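Local coordinates for protein MNMC2 (Aquifex aeolicus, PDB 3VYW) that transfers methyl groups from S-adenosylmethionine to the modified wobble uridine of tRNA, working without the oxidase domain to which such enzymes are usually fused, at residues 174-182 against 208-216; 228-236 against 273-283. All coordinates share one frame; numbering follows the deposited sequence.

Interaction 1: 174-182 against 208-216; sequences DARKRIKEV and FLSLIKERI. With SAM (S-adenosylmethionine), chain E.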
loop_
_atom_site.group_PDB
_atom_site.type_symbol
_atom_site.label_atom_id
_atom_site.label_comp_id
_atom_site.label_asym_id
_atom_site.label_seq_id
_atom_site.Cartn_x
_atom_site.Cartn_y
_atom_site.Cartn_z
ATOM N N ASP A 174 10.762 6.534 -6.464
ATOM C CA ASP A 174 9.897 5.394 -6.714
ATOM C C ASP A 174 10.356 4.178 -5.984
ATOM O O ASP A 174 11.488 3.830 -6.034
ATOM C CB ASP A 174 9.985 5.067 -8.203
ATOM C CG ASP A 174 8.817 4.279 -8.711
ATOM O OD1 ASP A 174 8.219 3.512 -7.979
ATOM O OD2 ASP A 174 8.499 4.425 -9.877
ATOM N N ALA A 175 9.438 3.512 -5.330
ATOM C CA ALA A 175 9.754 2.338 -4.566
ATOM C C ALA A 175 10.269 1.236 -5.416
ATOM O O ALA A 175 11.068 0.471 -4.979
ATOM C CB ALA A 175 8.562 1.888 -3.773
ATOM N N ARG A 176 9.785 1.157 -6.633
ATOM C CA ARG A 176 10.192 0.142 -7.545
ATOM C C ARG A 176 11.664 0.253 -7.827
ATOM O O ARG A 176 12.332 -0.728 -7.971
ATOM C CB ARG A 176 9.447 0.317 -8.841
ATOM C CG ARG A 176 8.024 -0.155 -8.836
ATOM C CD ARG A 176 7.401 0.011 -10.193
ATOM N NE ARG A 176 7.340 1.396 -10.546
ATOM C CZ ARG A 176 6.948 1.874 -11.703
ATOM N NH1 ARG A 176 6.532 1.093 -12.644
ATOM N NH2 ARG A 176 6.945 3.153 -11.896
ATOM N N LYS A 177 12.167 1.457 -8.002
ATOM C CA LYS A 177 13.593 1.642 -8.074
ATOM C C LYS A 177 14.346 1.470 -6.789
ATOM O O LYS A 177 15.305 0.762 -6.734
ATOM C CB LYS A 177 13.893 3.011 -8.596
ATOM C CG LYS A 177 14.167 3.023 -10.065
ATOM C CD LYS A 177 13.908 4.383 -10.639
ATOM C CE LYS A 177 13.152 4.161 -11.906
ATOM N NZ LYS A 177 12.663 2.759 -11.885
ATOM N N ARG A 178 13.916 2.153 -5.753
ATOM C CA ARG A 178 14.636 2.151 -4.498
ATOM C C ARG A 178 14.704 0.818 -3.785
ATOM O O ARG A 178 15.572 0.602 -3.002
ATOM C CB ARG A 178 14.134 3.219 -3.553
ATOM C CG ARG A 178 14.236 4.641 -4.044
ATOM C CD ARG A 178 15.540 4.977 -4.724
ATOM N NE ARG A 178 16.665 4.998 -3.823
ATOM C CZ ARG A 178 16.894 5.932 -2.933
ATOM N NH1 ARG A 178 16.091 6.954 -2.820
ATOM N NH2 ARG A 178 17.932 5.854 -2.166
ATOM N N ILE A 179 13.756 -0.057 -4.022
ATOM C CA ILE A 179 13.700 -1.278 -3.269
ATOM C C ILE A 179 14.863 -2.214 -3.486
ATOM O O ILE A 179 15.299 -2.870 -2.587
ATOM C CB ILE A 179 12.354 -1.981 -3.366
ATOM C CG1 ILE A 179 12.301 -3.087 -2.338
ATOM C CG2 ILE A 179 12.100 -2.471 -4.765
ATOM C CD1 ILE A 179 11.011 -3.831 -2.305
ATOM N N LYS A 180 15.401 -2.214 -4.680
ATOM C CA LYS A 180 16.446 -3.127 -5.013
ATOM C C LYS A 180 17.643 -2.909 -4.118
ATOM O O LYS A 180 18.377 -3.838 -3.843
ATOM C CB LYS A 180 16.821 -3.022 -6.477
ATOM C CG LYS A 180 15.645 -2.920 -7.419
ATOM C CD LYS A 180 15.493 -4.116 -8.315
ATOM C CE LYS A 180 14.624 -3.742 -9.491
ATOM N NZ LYS A 180 14.610 -4.738 -10.589
ATOM N N GLU A 181 17.818 -1.692 -3.641
ATOM C CA GLU A 181 18.885 -1.384 -2.721
ATOM C C GLU A 181 18.778 -2.050 -1.385
ATOM O O GLU A 181 19.754 -2.154 -0.689
ATOM C CB GLU A 181 19.006 0.092 -2.487
ATOM C CG GLU A 181 19.192 0.891 -3.733
ATOM C CD GLU A 181 18.972 2.343 -3.479
ATOM O OE1 GLU A 181 18.782 3.094 -4.427
ATOM O OE2 GLU A 181 18.990 2.722 -2.317
ATOM N N VAL A 182 17.598 -2.471 -0.988
ATOM C CA VAL A 182 17.496 -2.987 0.343
ATOM C C VAL A 182 17.856 -4.435 0.348
ATOM O O VAL A 182 17.210 -5.249 -0.261
ATOM C CB VAL A 182 16.110 -2.826 0.920
ATOM C CG1 VAL A 182 16.019 -3.556 2.225
ATOM C CG2 VAL A 182 15.775 -1.370 1.095
ATOM N N PHE A 208 6.272 -6.237 -8.172
ATOM C CA PHE A 208 6.647 -5.475 -7.002
ATOM C C PHE A 208 6.453 -6.228 -5.698
ATOM O O PHE A 208 7.224 -6.136 -4.807
ATOM C CB PHE A 208 5.951 -4.112 -7.000
ATOM C CG PHE A 208 6.361 -3.225 -5.881
ATOM C CD1 PHE A 208 7.540 -2.550 -5.913
ATOM C CD2 PHE A 208 5.562 -3.081 -4.796
ATOM C CE1 PHE A 208 7.906 -1.750 -4.881
ATOM C CE2 PHE A 208 5.917 -2.281 -3.763
ATOM C CZ PHE A 208 7.090 -1.622 -3.806
ATOM N N LEU A 209 5.391 -6.979 -5.614
ATOM C CA LEU A 209 5.100 -7.764 -4.453
ATOM C C LEU A 209 6.179 -8.808 -4.232
ATOM O O LEU A 209 6.475 -9.162 -3.135
ATOM C CB LEU A 209 3.742 -8.417 -4.589
ATOM C CG LEU A 209 2.549 -7.892 -3.825
ATOM C CD1 LEU A 209 2.896 -6.848 -2.808
ATOM C CD2 LEU A 209 1.448 -7.424 -4.730
ATOM N N SER A 210 6.727 -9.315 -5.309
ATOM C CA SER A 210 7.795 -10.268 -5.298
ATOM C C SER A 210 9.035 -9.690 -4.694
ATOM O O SER A 210 9.747 -10.357 -3.990
ATOM C CB SER A 210 8.097 -10.681 -6.726
ATOM O OG SER A 210 8.627 -11.965 -6.796
ATOM N N LEU A 211 9.324 -8.454 -5.030
ATOM C CA LEU A 211 10.436 -7.771 -4.446
ATOM C C LEU A 211 10.229 -7.558 -2.976
ATOM O O LEU A 211 11.135 -7.585 -2.220
ATOM C CB LEU A 211 10.717 -6.481 -5.167
ATOM C CG LEU A 211 11.061 -6.618 -6.626
ATOM C CD1 LEU A 211 11.041 -5.254 -7.236
ATOM C CD2 LEU A 211 12.421 -7.219 -6.815
ATOM N N ILE A 212 9.005 -7.305 -2.595
ATOM C CA ILE A 212 8.636 -7.168 -1.220
ATOM C C ILE A 212 8.824 -8.447 -0.499
ATOM O O ILE A 212 9.120 -8.442 0.633
ATOM C CB ILE A 212 7.191 -6.719 -1.050
ATOM C CG1 ILE A 212 7.026 -5.304 -1.529
ATOM C CG2 ILE A 212 6.783 -6.791 0.398
ATOM C CD1 ILE A 212 7.028 -4.308 -0.411
ATOM N N LYS A 213 8.578 -9.542 -1.176
ATOM C CA LYS A 213 8.647 -10.866 -0.601
ATOM C C LYS A 213 10.046 -11.211 -0.153
ATOM O O LYS A 213 10.235 -11.825 0.842
ATOM C CB LYS A 213 8.150 -11.882 -1.608
ATOM C CG LYS A 213 7.776 -13.226 -1.035
ATOM C CD LYS A 213 8.302 -14.357 -1.883
ATOM C CE LYS A 213 7.731 -15.670 -1.443
ATOM N NZ LYS A 213 7.642 -16.647 -2.546
ATOM N N GLU A 214 11.021 -10.788 -0.922
ATOM C CA GLU A 214 12.383 -11.072 -0.644
ATOM C C GLU A 214 12.768 -10.401 0.638
ATOM O O GLU A 214 13.742 -10.727 1.244
ATOM C CB GLU A 214 13.260 -10.583 -1.767
ATOM C CG GLU A 214 13.200 -11.411 -3.011
ATOM C CD GLU A 214 13.651 -10.631 -4.214
ATOM O OE1 GLU A 214 13.297 -10.985 -5.349
ATOM O OE2 GLU A 214 14.370 -9.652 -4.030
ATOM N N ARG A 215 11.985 -9.437 1.042
ATOM C CA ARG A 215 12.347 -8.596 2.133
ATOM C C ARG A 215 11.529 -8.800 3.366
ATOM O O ARG A 215 11.526 -7.987 4.234
ATOM C CB ARG A 215 12.326 -7.167 1.680
ATOM C CG ARG A 215 13.689 -6.680 1.286
ATOM C CD ARG A 215 13.691 -5.760 0.102
ATOM N NE ARG A 215 13.930 -6.482 -1.109
ATOM C CZ ARG A 215 14.735 -6.074 -2.051
ATOM N NH1 ARG A 215 15.391 -4.961 -1.900
ATOM N NH2 ARG A 215 14.892 -6.783 -3.130
ATOM N N ILE A 216 10.837 -9.909 3.443
ATOM C CA ILE A 216 10.010 -10.170 4.590
ATOM C C ILE A 216 10.392 -11.449 5.272
ATOM O O ILE A 216 10.657 -12.435 4.639
ATOM C CB ILE A 216 8.522 -10.156 4.254
ATOM C CG1 ILE A 216 7.686 -10.242 5.513
ATOM C CG2 ILE A 216 8.170 -11.278 3.344
ATOM C CD1 ILE A 216 6.218 -10.141 5.283
HETATM N N SAM E . 1.347 5.556 4.981
HETATM C CA SAM E . 0.978 6.921 5.015
HETATM C C SAM E . 0.685 7.182 6.441
HETATM O O SAM E . 0.521 8.290 6.887
HETATM O OXT SAM E . 0.657 6.246 7.185
HETATM C CB SAM E . -0.131 7.057 3.996
HETATM C CG SAM E . 0.535 7.103 2.616
HETATM S SD SAM E . -0.439 7.223 1.299
HETATM C CE SAM E . -1.625 6.115 1.430
HETATM C "C5'" SAM E . 0.378 6.843 -0.093
HETATM C "C4'" SAM E . 1.845 7.286 -0.176
HETATM O "O4'" SAM E . 2.523 6.497 -1.133
HETATM C "C3'" SAM E . 2.045 8.712 -0.644
HETATM O "O3'" SAM E . 3.068 9.322 0.112
HETATM C "C2'" SAM E . 2.532 8.569 -2.059
HETATM O "O2'" SAM E . 3.356 9.646 -2.409
HETATM C "C1'" SAM E . 3.309 7.298 -1.991
HETATM N N9 SAM E . 3.580 6.661 -3.298
HETATM C C8 SAM E . 2.739 6.433 -4.279
HETATM N N7 SAM E . 3.318 5.829 -5.298
HETATM C C5 SAM E . 4.568 5.656 -4.987
HETATM C C6 SAM E . 5.740 5.073 -5.625
HETATM N N6 SAM E . 5.697 4.543 -6.835
HETATM N N1 SAM E . 6.862 5.088 -4.964
HETATM C C2 SAM E . 6.947 5.590 -3.768
HETATM N N3 SAM E . 5.943 6.135 -3.151
HETATM C C4 SAM E . 4.740 6.207 -3.684
#
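Ile-179 sits at the middle of the contact, its CB directed at the helix opposite, and its branched chain reaches four residues. From CB, the CG2 branch meets CD1 of Leu-211 at 3.9 Å and lies farther, 4.3 Å, from CE1 of Phe-208. The CG1 branch stands anti to the backbone N (chi1 -169°), which lays it against one face of the Arg-215 guanidinium, near its rim. At the tip, CD1 comes within 3.8 Å of the Leu-211 backbone O and also approaches CG1 of Ile-212. The place of Arg-215 NH1 is doubtful, being modelled too near the Ile-179 carbonyl oxygen, but NH2 forms a salt bridge with Glu-214 and the aliphatic CD packs beside CG1 of Val-182.

Both helices belong to a Rossmann-like class I methyltransferase fold, in which the turn after strand 166-172 receives the adenine. Asp-174 OD1 accepts from SAM N6 at 3.0 Å in a nearly straight bond (175°), while Ala-175 N donates to SAM N1 at 3.0 Å, so the amino group and the ring nitrogen are read together. An aspartate suits this N-cap because the same OD1 also accepts from Arg-176 N, which approaches from above the carboxylate plane. Arg-176 folds back, bent at chi3, and its NH2 meets the syn lone pair of Asp-174 OD2 at 2.8 Å in a salt bridge; Asp-285 is a second partner for this guanidinium, through NH1.

Behind the adenine-binding turn, the Phe-208 ring fills the space between the helices. Its CZ touches Ala-175 CB at 3.8 Å, where a small methyl permits close approach, and its CD1 lies 3.8 Å from CG of Arg-176, whose guanidinium plane is turned 72° from the ring.

Interaction 2: 228-236 against 273-283; sequences SLSVRKSLL and KLVLSPFAVPM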
loop_
_atom_site.group_PDB
_atom_site.type_symbol
_atom_site.label_atom_id
_atom_site.label_comp_id
_atom_site.label_asym_id
_atom_site.label_seq_id
_atom_site.Cartn_x
_atom_site.Cartn_y
_atom_site.Cartn_z
ATOM N N SER A 228 -8.242 -5.953 -2.230
ATOM C CA SER A 228 -8.345 -6.098 -3.661
ATOM C C SER A 228 -8.167 -7.524 -4.115
ATOM O O SER A 228 -7.277 -8.192 -3.723
ATOM C CB SER A 228 -7.272 -5.250 -4.305
ATOM O OG SER A 228 -6.949 -5.631 -5.599
ATOM N N LEU A 229 -9.030 -7.972 -4.983
ATOM C CA LEU A 229 -8.962 -9.297 -5.480
ATOM C C LEU A 229 -7.700 -9.535 -6.226
ATOM O O LEU A 229 -7.121 -10.558 -6.141
ATOM C CB LEU A 229 -10.137 -9.555 -6.382
ATOM C CG LEU A 229 -11.450 -9.709 -5.675
ATOM C CD1 LEU A 229 -12.541 -9.967 -6.652
ATOM C CD2 LEU A 229 -11.371 -10.848 -4.725
ATOM N N SER A 230 -7.293 -8.555 -6.985
ATOM C CA SER A 230 -6.077 -8.638 -7.724
ATOM C C SER A 230 -4.880 -8.750 -6.816
ATOM O O SER A 230 -4.028 -9.548 -7.031
ATOM C CB SER A 230 -5.967 -7.435 -8.630
ATOM O OG SER A 230 -4.762 -7.394 -9.325
ATOM N N VAL A 231 -4.848 -7.965 -5.781
ATOM C CA VAL A 231 -3.798 -8.065 -4.827
ATOM C C VAL A 231 -3.764 -9.391 -4.099
ATOM O O VAL A 231 -2.748 -9.960 -3.939
ATOM C CB VAL A 231 -3.893 -6.933 -3.816
ATOM C CG1 VAL A 231 -2.732 -6.987 -2.866
ATOM C CG2 VAL A 231 -3.910 -5.621 -4.522
ATOM N N ARG A 232 -4.889 -9.888 -3.668
ATOM C CA ARG A 232 -4.917 -11.155 -2.999
ATOM C C ARG A 232 -4.489 -12.318 -3.849
ATOM O O ARG A 232 -3.869 -13.225 -3.378
ATOM C CB ARG A 232 -6.278 -11.416 -2.428
ATOM C CG ARG A 232 -6.624 -10.493 -1.326
ATOM C CD ARG A 232 -7.951 -10.822 -0.756
ATOM N NE ARG A 232 -8.005 -10.308 0.577
ATOM C CZ ARG A 232 -9.078 -10.329 1.327
ATOM N NH1 ARG A 232 -10.178 -10.815 0.848
ATOM N NH2 ARG A 232 -9.056 -9.840 2.532
ATOM N N LYS A 233 -4.875 -12.298 -5.099
ATOM C CA LYS A 233 -4.507 -13.312 -6.022
ATOM C C LYS A 233 -3.028 -13.315 -6.260
ATOM O O LYS A 233 -2.460 -14.319 -6.422
ATOM C CB LYS A 233 -5.320 -13.190 -7.300
ATOM C CG LYS A 233 -4.882 -14.053 -8.452
ATOM C CD LYS A 233 -5.782 -15.244 -8.631
ATOM C CE LYS A 233 -5.532 -15.926 -9.945
ATOM N NZ LYS A 233 -6.599 -15.651 -10.909
ATOM N N SER A 234 -2.420 -12.162 -6.315
ATOM C CA SER A 234 -0.986 -12.029 -6.429
ATOM C C SER A 234 -0.221 -12.557 -5.213
ATOM O O SER A 234 0.783 -13.167 -5.338
ATOM C CB SER A 234 -0.633 -10.576 -6.672
ATOM O OG SER A 234 -0.736 -10.244 -7.999
ATOM N N LEU A 235 -0.722 -12.292 -4.034
ATOM C CA LEU A 235 -0.108 -12.768 -2.842
ATOM C C LEU A 235 -0.125 -14.272 -2.772
ATOM O O LEU A 235 0.810 -14.860 -2.355
ATOM C CB LEU A 235 -0.755 -12.151 -1.628
ATOM C CG LEU A 235 -0.465 -10.704 -1.327
ATOM C CD1 LEU A 235 -1.550 -10.124 -0.495
ATOM C CD2 LEU A 235 0.829 -10.535 -0.601
ATOM N N LEU A 236 -1.219 -14.869 -3.192
ATOM C CA LEU A 236 -1.371 -16.297 -3.260
ATOM C C LEU A 236 -0.423 -16.893 -4.234
ATOM O O LEU A 236 0.116 -17.908 -3.989
ATOM C CB LEU A 236 -2.783 -16.669 -3.648
ATOM C CG LEU A 236 -3.843 -16.574 -2.579
ATOM C CD1 LEU A 236 -5.214 -16.636 -3.184
ATOM C CD2 LEU A 236 -3.671 -17.633 -1.528
ATOM N N LYS A 273 -15.455 -14.995 -4.235
ATOM C CA LYS A 273 -15.171 -13.918 -5.121
ATOM C C LYS A 273 -13.827 -14.093 -5.718
ATOM O O LYS A 273 -13.605 -13.804 -6.855
ATOM C CB LYS A 273 -15.169 -12.639 -4.343
ATOM C CG LYS A 273 -16.404 -11.826 -4.454
ATOM C CD LYS A 273 -16.195 -10.582 -3.650
ATOM C CE LYS A 273 -16.858 -10.686 -2.302
ATOM N NZ LYS A 273 -16.341 -9.663 -1.357
ATOM N N LEU A 274 -12.910 -14.518 -4.898
ATOM C CA LEU A 274 -11.575 -14.732 -5.311
ATOM C C LEU A 274 -11.476 -15.840 -6.321
ATOM O O LEU A 274 -10.747 -15.756 -7.266
ATOM C CB LEU A 274 -10.750 -14.982 -4.084
ATOM C CG LEU A 274 -9.266 -14.818 -4.076
ATOM C CD1 LEU A 274 -8.811 -13.523 -4.675
ATOM C CD2 LEU A 274 -8.758 -14.979 -2.686
ATOM N N VAL A 275 -12.207 -16.907 -6.106
ATOM C CA VAL A 275 -12.309 -17.950 -7.090
ATOM C C VAL A 275 -13.055 -17.561 -8.361
ATOM O O VAL A 275 -12.614 -17.813 -9.440
ATOM C CB VAL A 275 -12.938 -19.207 -6.472
ATOM C CG1 VAL A 275 -13.210 -20.227 -7.528
ATOM C CG2 VAL A 275 -12.034 -19.795 -5.447
ATOM N N LEU A 276 -14.262 -17.029 -8.169
ATOM C CA LEU A 276 -15.170 -16.634 -9.255
ATOM C C LEU A 276 -14.804 -15.454 -10.177
ATOM O O LEU A 276 -15.004 -15.532 -11.388
ATOM C CB LEU A 276 -16.585 -16.410 -8.690
ATOM C CG LEU A 276 -17.299 -17.649 -8.145
ATOM C CD1 LEU A 276 -18.758 -17.341 -7.845
ATOM C CD2 LEU A 276 -17.177 -18.814 -9.125
ATOM N N SER A 277 -14.296 -14.361 -9.603
ATOM C CA SER A 277 -14.154 -13.109 -10.338
ATOM C C SER A 277 -13.186 -13.064 -11.511
ATOM O O SER A 277 -12.109 -13.605 -11.478
ATOM C CB SER A 277 -13.785 -11.978 -9.403
ATOM O OG SER A 277 -14.358 -10.777 -9.802
ATOM N N PRO A 278 -13.623 -12.359 -12.528
ATOM C CA PRO A 278 -12.846 -11.949 -13.673
ATOM C C PRO A 278 -11.748 -11.012 -13.264
ATOM O O PRO A 278 -10.723 -10.996 -13.857
ATOM C CB PRO A 278 -13.870 -11.257 -14.529
ATOM C CG PRO A 278 -15.126 -11.869 -14.139
ATOM C CD PRO A 278 -15.032 -12.057 -12.701
ATOM N N PHE A 279 -11.988 -10.265 -12.215
ATOM C CA PHE A 279 -11.042 -9.327 -11.697
ATOM C C PHE A 279 -9.992 -9.899 -10.803
ATOM O O PHE A 279 -9.088 -9.212 -10.444
ATOM C CB PHE A 279 -11.748 -8.211 -10.970
ATOM C CG PHE A 279 -12.606 -7.393 -11.842
ATOM C CD1 PHE A 279 -13.891 -7.773 -12.098
ATOM C CD2 PHE A 279 -12.136 -6.269 -12.414
ATOM C CE1 PHE A 279 -14.701 -7.041 -12.895
ATOM C CE2 PHE A 279 -12.942 -5.523 -13.225
ATOM C CZ PHE A 279 -14.229 -5.907 -13.456
ATOM N N ALA A 280 -10.074 -11.172 -10.495
ATOM C CA ALA A 280 -9.053 -11.781 -9.699
ATOM C C ALA A 280 -7.875 -12.153 -10.566
ATOM O O ALA A 280 -7.610 -13.272 -10.852
ATOM C CB ALA A 280 -9.604 -12.983 -9.004
ATOM N N VAL A 281 -7.190 -11.128 -10.985
ATOM C CA VAL A 281 -6.078 -11.233 -11.863
ATOM C C VAL A 281 -5.063 -10.524 -11.165
ATOM O O VAL A 281 -5.216 -9.429 -10.584
ATOM C CB VAL A 281 -6.468 -10.787 -13.255
ATOM C CG1 VAL A 281 -5.407 -11.145 -14.226
ATOM C CG2 VAL A 281 -7.699 -11.485 -13.662
ATOM N N PRO A 282 -3.848 -11.064 -11.468
ATOM C CA PRO A 282 -2.757 -10.183 -11.173
ATOM C C PRO A 282 -2.643 -9.149 -12.236
ATOM O O PRO A 282 -2.506 -9.368 -13.450
ATOM C CB PRO A 282 -1.561 -11.089 -11.313
ATOM C CG PRO A 282 -2.081 -12.416 -10.998
ATOM C CD PRO A 282 -3.374 -12.423 -11.698
HETATM N N MSE A 283 -2.349 -8.241 -11.435
HETATM C CA MSE A 283 -1.550 -7.185 -11.970
HETATM C C MSE A 283 -0.097 -7.353 -11.890
HETATM O O MSE A 283 0.416 -7.716 -10.788
HETATM C CB MSE A 283 -1.964 -5.984 -11.198
HETATM C CG MSE A 283 -2.715 -4.848 -11.873
HETATM SE SE MSE A 283 -3.432 -3.286 -10.749
HETATM C CE MSE A 283 -2.399 -3.533 -9.174
HETATM O O HOH W 1 -1.779 -7.561 -8.585
#
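Leu-274 enters helix 229-237 as a knob into the hole formed by Leu-229, Arg-232, Lys-233 and Leu-236. Its CD1 lies 3.7 Å from CD2 of Leu-229, the two chains sliding past each other in opposite directions, and its CD2 meets CD1 of Leu-236 tip to tip. Leu-229 also sets CD1 against CB of Ser-277, 3.6 Å away, where the second helix ends. Lys-233, bent at chi2 and chi4, curls over the following turn and gives NZ to Ala-280 O at 2.6 Å, nearly in line with the carbonyl (164°). Cut back to alanine, Lys-233 would probably leave the carbonyl of Ala-280, the central residue of an inverse gamma turn, without its charged donor, and Pro-282 without the aliphatic chain that CG lays beside it.

Small hydroxyls suit the next layer, where helix and loop run close. Water 1 bridges Ser-230 OG and Ser-234 OG and accepts from N of selenomethionine Met-283 at 3.0 Å. Farther out, Ser-228 OG caps the helix through Val-231 N, and Arg-232 forms a salt bridge with Glu-270. Helix 292-303 packs on the loop through Tyr-299, while strands 220-224 and 241-246 lie beneath helix 229-237.

Overall arrangement
The two contacts follow one another along the chain, without overlap; their centres lie about 21 Å apart, yet they touch where CD2 of Leu-209 packs on CB of Ser-234, 4.2 Å away. Interaction 1 is the more buried: it joins two helices over the parallel strands of the methyltransferase sheet, and its cofactor-binding groups sit at one end, while Arg-215 and Glu-214 pair at the other. Interaction 2 is only partly buried and ties helix 229-237, which packs on the far part of that sheet, to the helix and loop of the C-terminal region. Its apolar knob gives way to serines, a lysine and a bridging water that meet loop backbone, whereas in interaction 1 the Asp-174 carboxylate and the Ala-175 backbone N bind the adenine.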